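Long-range contact in Ufm1-specific protease (Caenorhabditis elegans, PDB 5EJJ), which is a thiol protease that hydrolyses the peptide bond at the C-terminal glycine of the ubiquitin-like modifier ufm-1 joined to target proteins: residues Pro295-Leu306 against Tyr318-Pro329. Sequence-based numbering, arbitrary orientation.
Sequences PPGWVSLLHLQL and YRIRLHKLFNLP
Phe326 meets Trp298, Leu302 and Leu304 where a helix packs against a β-hairpin, a worked example of one aromatic residue filling the junction between strand, turn and helix end. Strand 302-306 pairs antiparallel with 289-293 to form the hairpin; helix segment 318-325 returns nearly antiparallel to it, at 159° and an axis distance of 11.8 Å. Phe326 closes the helix, whose end is a Schellman motif: Leu328 N bonds to His323 O, Asn327 takes the left-handed conformation, and the inner bond from Asn327 N to Lys324 O is weak.

Followed outward, Phe326 CB lies 4.2 Å from Trp298 CZ2. CG stands anti to the carbonyl carbon (chi1 -67°), which directs the ring toward the strand. CD2 lies 4.1 Å from Trp298 CH2, the two side chains crossing at about a right angle, while CE1, across the ring, lies 4.0 Å from Leu304 CD2. All six ring carbons, CG, CD1 and CE2 among them, meet one methyl, Leu302 CD1; CZ, at the tip, comes to 3.7 Å of it. The methyl sits over the ring centre, 8° off its normal, a CH-π contact. Leu65 and Ser68 of helix 59-68 and Leu50 of strand 45-53 also touch Phe326, tying the junction to the N-terminal MPN region. An alanine here is likely to leave the Leu302 methyl without its aromatic face and to open a gap between Trp298 and Leu304.

Elsewhere the packing is apolar. Leu304 and Leu322 meet tip to tip through their CD1 methyls, and Leu306 CD2 approaches the edge of the Tyr318 ring. Within the type II turn, Pro295 CG covers the centre of one Trp298 face, and Pro295 CB rests 3.8 Å from Leu328 CD2. Phe326 O lies in the indole plane, 3.8 Å from Trp298 CZ2.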
ATOM      1  N   PRO A 295      -2.578   1.024  -2.563  1.00 11.39           N
ATOM      2  CA  PRO A 295      -3.737   1.591  -1.882  1.00 13.80           C
ATOM      3  C   PRO A 295      -4.592   0.510  -1.267  1.00 16.79           C
ATOM      4  O   PRO A 295      -4.501  -0.641  -1.695  1.00 15.38           O
ATOM      5  CB  PRO A 295      -4.491   2.286  -3.011  1.00 13.96           C
ATOM      6  CG  PRO A 295      -3.404   2.729  -3.928  1.00 13.45           C
ATOM      7  CD  PRO A 295      -2.428   1.567  -3.917  1.00 13.13           C
ATOM      8  N   PRO A 296      -5.398   0.870  -0.254  1.00 24.34           N
ATOM      9  CA  PRO A 296      -6.297  -0.098   0.384  1.00 23.80           C
ATOM     10  C   PRO A 296      -7.231  -0.709  -0.650  1.00 18.61           C
ATOM     11  O   PRO A 296      -7.883   0.021  -1.403  1.00 19.78           O
ATOM     12  CB  PRO A 296      -7.082   0.765   1.385  1.00 21.83           C
ATOM     13  CG  PRO A 296      -6.972   2.152   0.857  1.00 20.36           C
ATOM     14  CD  PRO A 296      -5.570   2.218   0.316  1.00 20.40           C
ATOM     15  N   GLY A 297      -7.250  -2.034  -0.710  1.00 15.99           N
ATOM     16  CA  GLY A 297      -8.182  -2.733  -1.567  1.00 16.34           C
ATOM     17  C   GLY A 297      -7.554  -3.191  -2.853  1.00 15.81           C
ATOM     18  O   GLY A 297      -7.960  -4.213  -3.421  1.00 14.54           O
ATOM     19  N   TRP A 298      -6.574  -2.417  -3.316  1.00 15.16           N
ATOM     20  CA  TRP A 298      -5.904  -2.657  -4.600  1.00 14.08           C
ATOM     21  C   TRP A 298      -5.082  -3.954  -4.686  1.00 11.41           C
ATOM     22  O   TRP A 298      -4.505  -4.404  -3.702  1.00 14.83           O
ATOM     23  CB  TRP A 298      -4.988  -1.486  -4.899  1.00 13.69           C
ATOM     24  CG  TRP A 298      -5.673  -0.278  -5.381  1.00 11.65           C
ATOM     25  CD1 TRP A 298      -6.870   0.205  -4.981  1.00 11.63           C
ATOM     26  CD2 TRP A 298      -5.191   0.609  -6.389  1.00 12.37           C
ATOM     27  NE1 TRP A 298      -7.172   1.360  -5.678  1.00 10.44           N
ATOM     28  CE2 TRP A 298      -6.152   1.621  -6.549  1.00 11.18           C
ATOM     29  CE3 TRP A 298      -4.035   0.642  -7.172  1.00  8.38           C
ATOM     30  CZ2 TRP A 298      -5.995   2.646  -7.459  1.00 11.17           C
ATOM     31  CZ3 TRP A 298      -3.883   1.654  -8.061  1.00  7.37           C
ATOM     32  CH2 TRP A 298      -4.853   2.646  -8.204  1.00  9.05           C
ATOM     33  N   VAL A 299      -5.011  -4.543  -5.866  1.00  9.29           N
ATOM     34  CA  VAL A 299      -4.268  -5.785  -6.018  1.00 11.79           C
ATOM     35  C   VAL A 299      -3.179  -5.644  -7.064  1.00 14.90           C
ATOM     36  O   VAL A 299      -2.540  -6.620  -7.448  1.00 19.87           O
ATOM     37  CB  VAL A 299      -5.176  -6.938  -6.421  1.00 12.32           C
ATOM     38  CG1 VAL A 299      -6.155  -7.194  -5.350  1.00 10.04           C
ATOM     39  CG2 VAL A 299      -5.902  -6.596  -7.706  1.00 12.03           C
ATOM     40  N   SER A 300      -2.975  -4.425  -7.542  1.00 12.17           N
ATOM     41  CA  SER A 300      -1.824  -4.110  -8.353  1.00  8.86           C
ATOM     42  C   SER A 300      -1.383  -2.746  -7.818  1.00  8.01           C
ATOM     43  O   SER A 300      -2.208  -2.010  -7.269  1.00  6.16           O
ATOM     44  CB  SER A 300      -2.212  -4.097  -9.838  1.00 10.33           C
ATOM     45  OG  SER A 300      -1.289  -3.369 -10.651  1.00 12.98           O
ATOM     46  N   LEU A 301      -0.094  -2.426  -7.963  1.00  7.63           N
ATOM     47  CA  LEU A 301       0.501  -1.230  -7.375  1.00  7.11           C
ATOM     48  C   LEU A 301       0.111   0.049  -8.101  1.00  6.83           C
ATOM     49  O   LEU A 301      -0.427  -0.001  -9.202  1.00  9.12           O
ATOM     50  CB  LEU A 301       2.020  -1.373  -7.364  1.00  8.14           C
ATOM     51  CG  LEU A 301       2.554  -2.576  -6.581  1.00 10.32           C
ATOM     52  CD1 LEU A 301       4.015  -2.834  -6.901  1.00 12.32           C
ATOM     53  CD2 LEU A 301       2.375  -2.346  -5.082  1.00 11.16           C
ATOM     54  N   LEU A 302       0.384   1.185  -7.470  1.00  6.49           N
ATOM     55  CA  LEU A 302       0.133   2.513  -8.019  1.00  6.78           C
ATOM     56  C   LEU A 302       1.454   3.263  -8.029  1.00  8.85           C
ATOM     57  O   LEU A 302       2.161   3.285  -7.019  1.00  8.93           O
ATOM     58  CB  LEU A 302      -0.839   3.278  -7.126  1.00  7.87           C
ATOM     59  CG  LEU A 302      -1.035   4.782  -7.332  1.00  6.88           C
ATOM     60  CD1 LEU A 302      -1.821   5.106  -8.572  1.00  7.51           C
ATOM     61  CD2 LEU A 302      -1.785   5.309  -6.178  1.00  9.35           C
ATOM     62  N   HIS A 303       1.788   3.887  -9.158  1.00  8.55           N
ATOM     63  CA  HIS A 303       3.120   4.441  -9.359  1.00  7.68           C
ATOM     64  C   HIS A 303       3.043   5.924  -9.622  1.00  8.84           C
ATOM     65  O   HIS A 303       2.337   6.357 -10.509  1.00 11.29           O
ATOM     66  CB  HIS A 303       3.785   3.775 -10.537  1.00  6.78           C
ATOM     67  CG  HIS A 303       3.643   2.294 -10.542  1.00  7.56           C
ATOM     68  ND1 HIS A 303       4.676   1.452 -10.203  1.00  7.02           N
ATOM     69  CD2 HIS A 303       2.590   1.499 -10.849  1.00  7.32           C
ATOM     70  CE1 HIS A 303       4.264   0.203 -10.305  1.00  7.59           C
ATOM     71  NE2 HIS A 303       3.000   0.204 -10.690  1.00  5.76           N
ATOM     72  N   LEU A 304       3.772   6.718  -8.859  1.00  9.64           N
ATOM     73  CA  LEU A 304       3.611   8.149  -8.978  1.00 10.40           C
ATOM     74  C   LEU A 304       4.920   8.882  -8.789  1.00 12.69           C
ATOM     75  O   LEU A 304       5.739   8.523  -7.936  1.00 12.87           O
ATOM     76  CB  LEU A 304       2.600   8.651  -7.950  1.00 10.04           C
ATOM     77  CG  LEU A 304       1.170   8.122  -8.019  1.00  7.72           C
ATOM     78  CD1 LEU A 304       0.405   8.594  -6.814  1.00  8.26           C
ATOM     79  CD2 LEU A 304       0.498   8.564  -9.304  1.00  7.16           C
ATOM     80  N   GLN A 305       5.105   9.906  -9.614  1.00 15.15           N
ATOM     81  CA  GLN A 305       6.143  10.908  -9.428  1.00 15.82           C
ATOM     82  C   GLN A 305       5.495  12.010  -8.609  1.00 17.20           C
ATOM     83  O   GLN A 305       4.456  12.556  -9.012  1.00 18.33           O
ATOM     84  CB  GLN A 305       6.577  11.445 -10.778  1.00 15.71           C
ATOM     85  CG  GLN A 305       7.009  10.359 -11.699  1.00 12.62           C
ATOM     86  CD  GLN A 305       8.163   9.610 -11.107  1.00 15.99           C
ATOM     87  OE1 GLN A 305       8.016   8.473 -10.675  1.00 18.72           O
ATOM     88  NE2 GLN A 305       9.321  10.257 -11.046  1.00 18.09           N
ATOM     89  N   LEU A 306       6.071  12.303  -7.442  1.00 18.88           N
ATOM     90  CA  LEU A 306       5.468  13.258  -6.501  1.00 19.89           C
ATOM     91  C   LEU A 306       6.156  14.629  -6.496  1.00 21.41           C
ATOM     92  O   LEU A 306       7.385  14.720  -6.387  1.00 22.20           O
ATOM     93  CB  LEU A 306       5.484  12.676  -5.099  1.00 16.43           C
ATOM     94  CG  LEU A 306       4.638  11.437  -4.911  1.00 13.23           C
ATOM     95  CD1 LEU A 306       4.850  10.927  -3.521  1.00 14.07           C
ATOM     96  CD2 LEU A 306       3.186  11.785  -5.155  1.00 13.54           C
ATOM     97  N   TYR A 318      -2.805  18.195  -3.901  1.00 32.99           N
ATOM     98  CA  TYR A 318      -2.465  17.235  -4.939  1.00 25.96           C
ATOM     99  C   TYR A 318      -2.858  15.852  -4.450  1.00 27.50           C
ATOM    100  O   TYR A 318      -3.486  15.063  -5.176  1.00 24.22           O
ATOM    101  CB  TYR A 318      -0.970  17.272  -5.159  1.00 25.51           C
ATOM    102  CG  TYR A 318      -0.468  16.423  -6.297  1.00 28.11           C
ATOM    103  CD1 TYR A 318      -0.710  16.788  -7.627  1.00 24.04           C
ATOM    104  CD2 TYR A 318       0.279  15.276  -6.048  1.00 24.69           C
ATOM    105  CE1 TYR A 318      -0.238  16.028  -8.677  1.00 19.56           C
ATOM    106  CE2 TYR A 318       0.761  14.506  -7.085  1.00 26.28           C
ATOM    107  CZ  TYR A 318       0.505  14.889  -8.405  1.00 26.15           C
ATOM    108  OH  TYR A 318       0.985  14.106  -9.444  1.00 31.26           O
ATOM    109  N   ARG A 319      -2.475  15.566  -3.209  1.00 23.85           N
ATOM    110  CA  ARG A 319      -2.906  14.354  -2.559  1.00 20.43           C
ATOM    111  C   ARG A 319      -4.429  14.229  -2.629  1.00 22.98           C
ATOM    112  O   ARG A 319      -4.959  13.182  -2.993  1.00 23.44           O
ATOM    113  CB  ARG A 319      -2.385  14.304  -1.134  1.00 20.58           C
ATOM    114  CG  ARG A 319      -1.242  13.340  -0.984  1.00 22.15           C
ATOM    115  CD  ARG A 319      -0.200  13.837  -0.017  1.00 31.45           C
ATOM    116  NE  ARG A 319      -0.782  14.149   1.276  1.00 35.79           N
ATOM    117  CZ  ARG A 319      -0.528  15.253   1.974  1.00 45.89           C
ATOM    118  NH1 ARG A 319       0.312  16.175   1.503  1.00 38.16           N
ATOM    119  NH2 ARG A 319      -1.124  15.431   3.154  1.00 53.87           N
ATOM    120  N   ILE A 320      -5.143  15.304  -2.328  1.00 23.61           N
ATOM    121  CA  ILE A 320      -6.602  15.258  -2.408  1.00 22.92           C
ATOM    122  C   ILE A 320      -7.060  15.007  -3.845  1.00 21.60           C
ATOM    123  O   ILE A 320      -7.932  14.179  -4.102  1.00 21.86           O
ATOM    124  CB  ILE A 320      -7.241  16.539  -1.815  1.00 21.74           C
ATOM    125  CG1 ILE A 320      -7.289  16.426  -0.299  1.00 18.94           C
ATOM    126  CG2 ILE A 320      -8.651  16.762  -2.353  1.00 19.30           C
ATOM    127  CD1 ILE A 320      -6.924  17.683   0.373  1.00 28.37           C
ATOM    128  N   ARG A 321      -6.453  15.718  -4.782  1.00 24.03           N
ATOM    129  CA  ARG A 321      -6.796  15.562  -6.182  1.00 22.68           C
ATOM    130  C   ARG A 321      -6.589  14.115  -6.577  1.00 21.64           C
ATOM    131  O   ARG A 321      -7.458  13.490  -7.194  1.00 21.15           O
ATOM    132  CB  ARG A 321      -5.921  16.481  -7.025  1.00 24.62           C
ATOM    133  CG  ARG A 321      -5.911  16.179  -8.506  1.00 30.92           C
ATOM    134  CD  ARG A 321      -6.967  16.959  -9.270  1.00 42.47           C
ATOM    135  NE  ARG A 321      -6.670  16.963 -10.706  1.00 57.84           N
ATOM    136  CZ  ARG A 321      -7.589  16.807 -11.662  1.00 66.25           C
ATOM    137  NH1 ARG A 321      -8.874  16.634 -11.336  1.00 63.34           N
ATOM    138  NH2 ARG A 321      -7.220  16.817 -12.944  1.00 60.28           N
ATOM    139  N   LEU A 322      -5.439  13.580  -6.185  1.00 20.73           N
ATOM    140  CA  LEU A 322      -5.098  12.209  -6.506  1.00 17.51           C
ATOM    141  C   LEU A 322      -6.095  11.208  -5.926  1.00 17.45           C
ATOM    142  O   LEU A 322      -6.453  10.257  -6.611  1.00 18.73           O
ATOM    143  CB  LEU A 322      -3.671  11.884  -6.081  1.00 16.65           C
ATOM    144  CG  LEU A 322      -2.537  12.396  -6.971  1.00 15.91           C
ATOM    145  CD1 LEU A 322      -1.363  11.507  -6.799  1.00 13.47           C
ATOM    146  CD2 LEU A 322      -2.918  12.415  -8.418  1.00 15.06           C
ATOM    147  N   HIS A 323      -6.547  11.426  -4.687  1.00 18.79           N
ATOM    148  CA  HIS A 323      -7.597  10.600  -4.079  1.00 16.63           C
ATOM    149  C   HIS A 323      -8.852  10.524  -4.964  1.00 18.19           C
ATOM    150  O   HIS A 323      -9.443   9.452  -5.164  1.00 17.96           O
ATOM    151  CB  HIS A 323      -7.981  11.128  -2.697  1.00 16.62           C
ATOM    152  CG  HIS A 323      -7.109  10.630  -1.586  1.00 19.70           C
ATOM    153  ND1 HIS A 323      -5.769  10.943  -1.487  1.00 25.42           N
ATOM    154  CD2 HIS A 323      -7.389   9.852  -0.513  1.00 19.95           C
ATOM    155  CE1 HIS A 323      -5.258  10.376  -0.407  1.00 20.45           C
ATOM    156  NE2 HIS A 323      -6.222   9.710   0.202  1.00 20.09           N
ATOM    157  N   LYS A 324      -9.257  11.660  -5.510  1.00 18.92           N
ATOM    158  CA  LYS A 324     -10.420  11.684  -6.391  1.00 19.94           C
ATOM    159  C   LYS A 324     -10.156  10.954  -7.707  1.00 18.39           C
ATOM    160  O   LYS A 324     -11.045  10.293  -8.255  1.00 19.39           O
ATOM    161  CB  LYS A 324     -10.859  13.136  -6.660  1.00 22.85           C
ATOM    162  CG  LYS A 324     -11.623  13.754  -5.509  1.00 28.43           C
ATOM    163  CD  LYS A 324     -11.840  15.243  -5.689  1.00 37.47           C
ATOM    164  CE  LYS A 324     -12.006  15.928  -4.322  1.00 34.60           C
ATOM    165  NZ  LYS A 324     -12.092  17.414  -4.435  1.00 34.83           N
ATOM    166  N   LEU A 325      -8.941  11.098  -8.228  1.00 17.61           N
ATOM    167  CA  LEU A 325      -8.625  10.545  -9.531  1.00 16.29           C
ATOM    168  C   LEU A 325      -8.549   9.033  -9.467  1.00 16.83           C
ATOM    169  O   LEU A 325      -9.048   8.338 -10.369  1.00 15.19           O
ATOM    170  CB  LEU A 325      -7.320  11.115 -10.050  1.00 18.33           C
ATOM    171  CG  LEU A 325      -7.395  12.548 -10.559  1.00 23.58           C
ATOM    172  CD1 LEU A 325      -5.995  13.019 -10.943  1.00 23.24           C
ATOM    173  CD2 LEU A 325      -8.336  12.623 -11.746  1.00 27.95           C
ATOM    174  N   PHE A 326      -7.951   8.530  -8.386  1.00 13.67           N
ATOM    175  CA  PHE A 326      -7.780   7.097  -8.196  1.00 12.79           C
ATOM    176  C   PHE A 326      -8.838   6.458  -7.299  1.00 16.77           C
ATOM    177  O   PHE A 326      -8.660   5.333  -6.825  1.00 18.11           O
ATOM    178  CB  PHE A 326      -6.378   6.808  -7.685  1.00 11.49           C
ATOM    179  CG  PHE A 326      -5.333   7.107  -8.692  1.00 13.21           C
ATOM    180  CD1 PHE A 326      -4.420   8.128  -8.488  1.00 12.90           C
ATOM    181  CD2 PHE A 326      -5.305   6.408  -9.891  1.00  9.92           C
ATOM    182  CE1 PHE A 326      -3.492   8.419  -9.444  1.00 10.07           C
ATOM    183  CE2 PHE A 326      -4.378   6.693 -10.844  1.00  8.39           C
ATOM    184  CZ  PHE A 326      -3.477   7.693 -10.632  1.00  9.42           C
ATOM    185  N   ASN A 327      -9.944   7.179  -7.101  1.00 16.78           N
ATOM    186  CA  ASN A 327     -11.061   6.756  -6.260  1.00 14.74           C
ATOM    187  C   ASN A 327     -10.590   6.211  -4.926  1.00 18.25           C
ATOM    188  O   ASN A 327     -11.071   5.167  -4.480  1.00 20.56           O
ATOM    189  CB  ASN A 327     -11.937   5.721  -6.953  1.00 12.17           C
ATOM    190  CG  ASN A 327     -12.586   6.245  -8.215  1.00 14.18           C
ATOM    191  OD1 ASN A 327     -13.205   5.490  -8.964  1.00 15.55           O
ATOM    192  ND2 ASN A 327     -12.441   7.533  -8.472  1.00 15.53           N
ATOM    193  N   LEU A 328      -9.627   6.887  -4.308  1.00 14.51           N
ATOM    194  CA  LEU A 328      -9.208   6.518  -2.971  1.00 17.34           C
ATOM    195  C   LEU A 328     -10.232   7.050  -1.971  1.00 22.83           C
ATOM    196  O   LEU A 328     -11.043   7.917  -2.314  1.00 23.45           O
ATOM    197  CB  LEU A 328      -7.828   7.076  -2.686  1.00 17.63           C
ATOM    198  CG  LEU A 328      -6.799   6.649  -3.723  1.00 15.67           C
ATOM    199  CD1 LEU A 328      -5.403   7.186  -3.371  1.00 15.82           C
ATOM    200  CD2 LEU A 328      -6.798   5.149  -3.843  1.00 13.54           C
ATOM    201  N   PRO A 329     -10.224   6.521  -0.736  1.00 25.26           N
ATOM    202  CA  PRO A 329     -11.217   6.966   0.251  1.00 25.24           C
ATOM    203  C   PRO A 329     -10.725   8.192   1.013  1.00 27.20           C
ATOM    204  O   PRO A 329      -9.518   8.312   1.242  1.00 27.45           O
ATOM    205  CB  PRO A 329     -11.325   5.764   1.185  1.00 26.04           C
ATOM    206  CG  PRO A 329      -9.949   5.138   1.153  1.00 25.31           C
ATOM    207  CD  PRO A 329      -9.366   5.437  -0.214  1.00 22.85           C
TER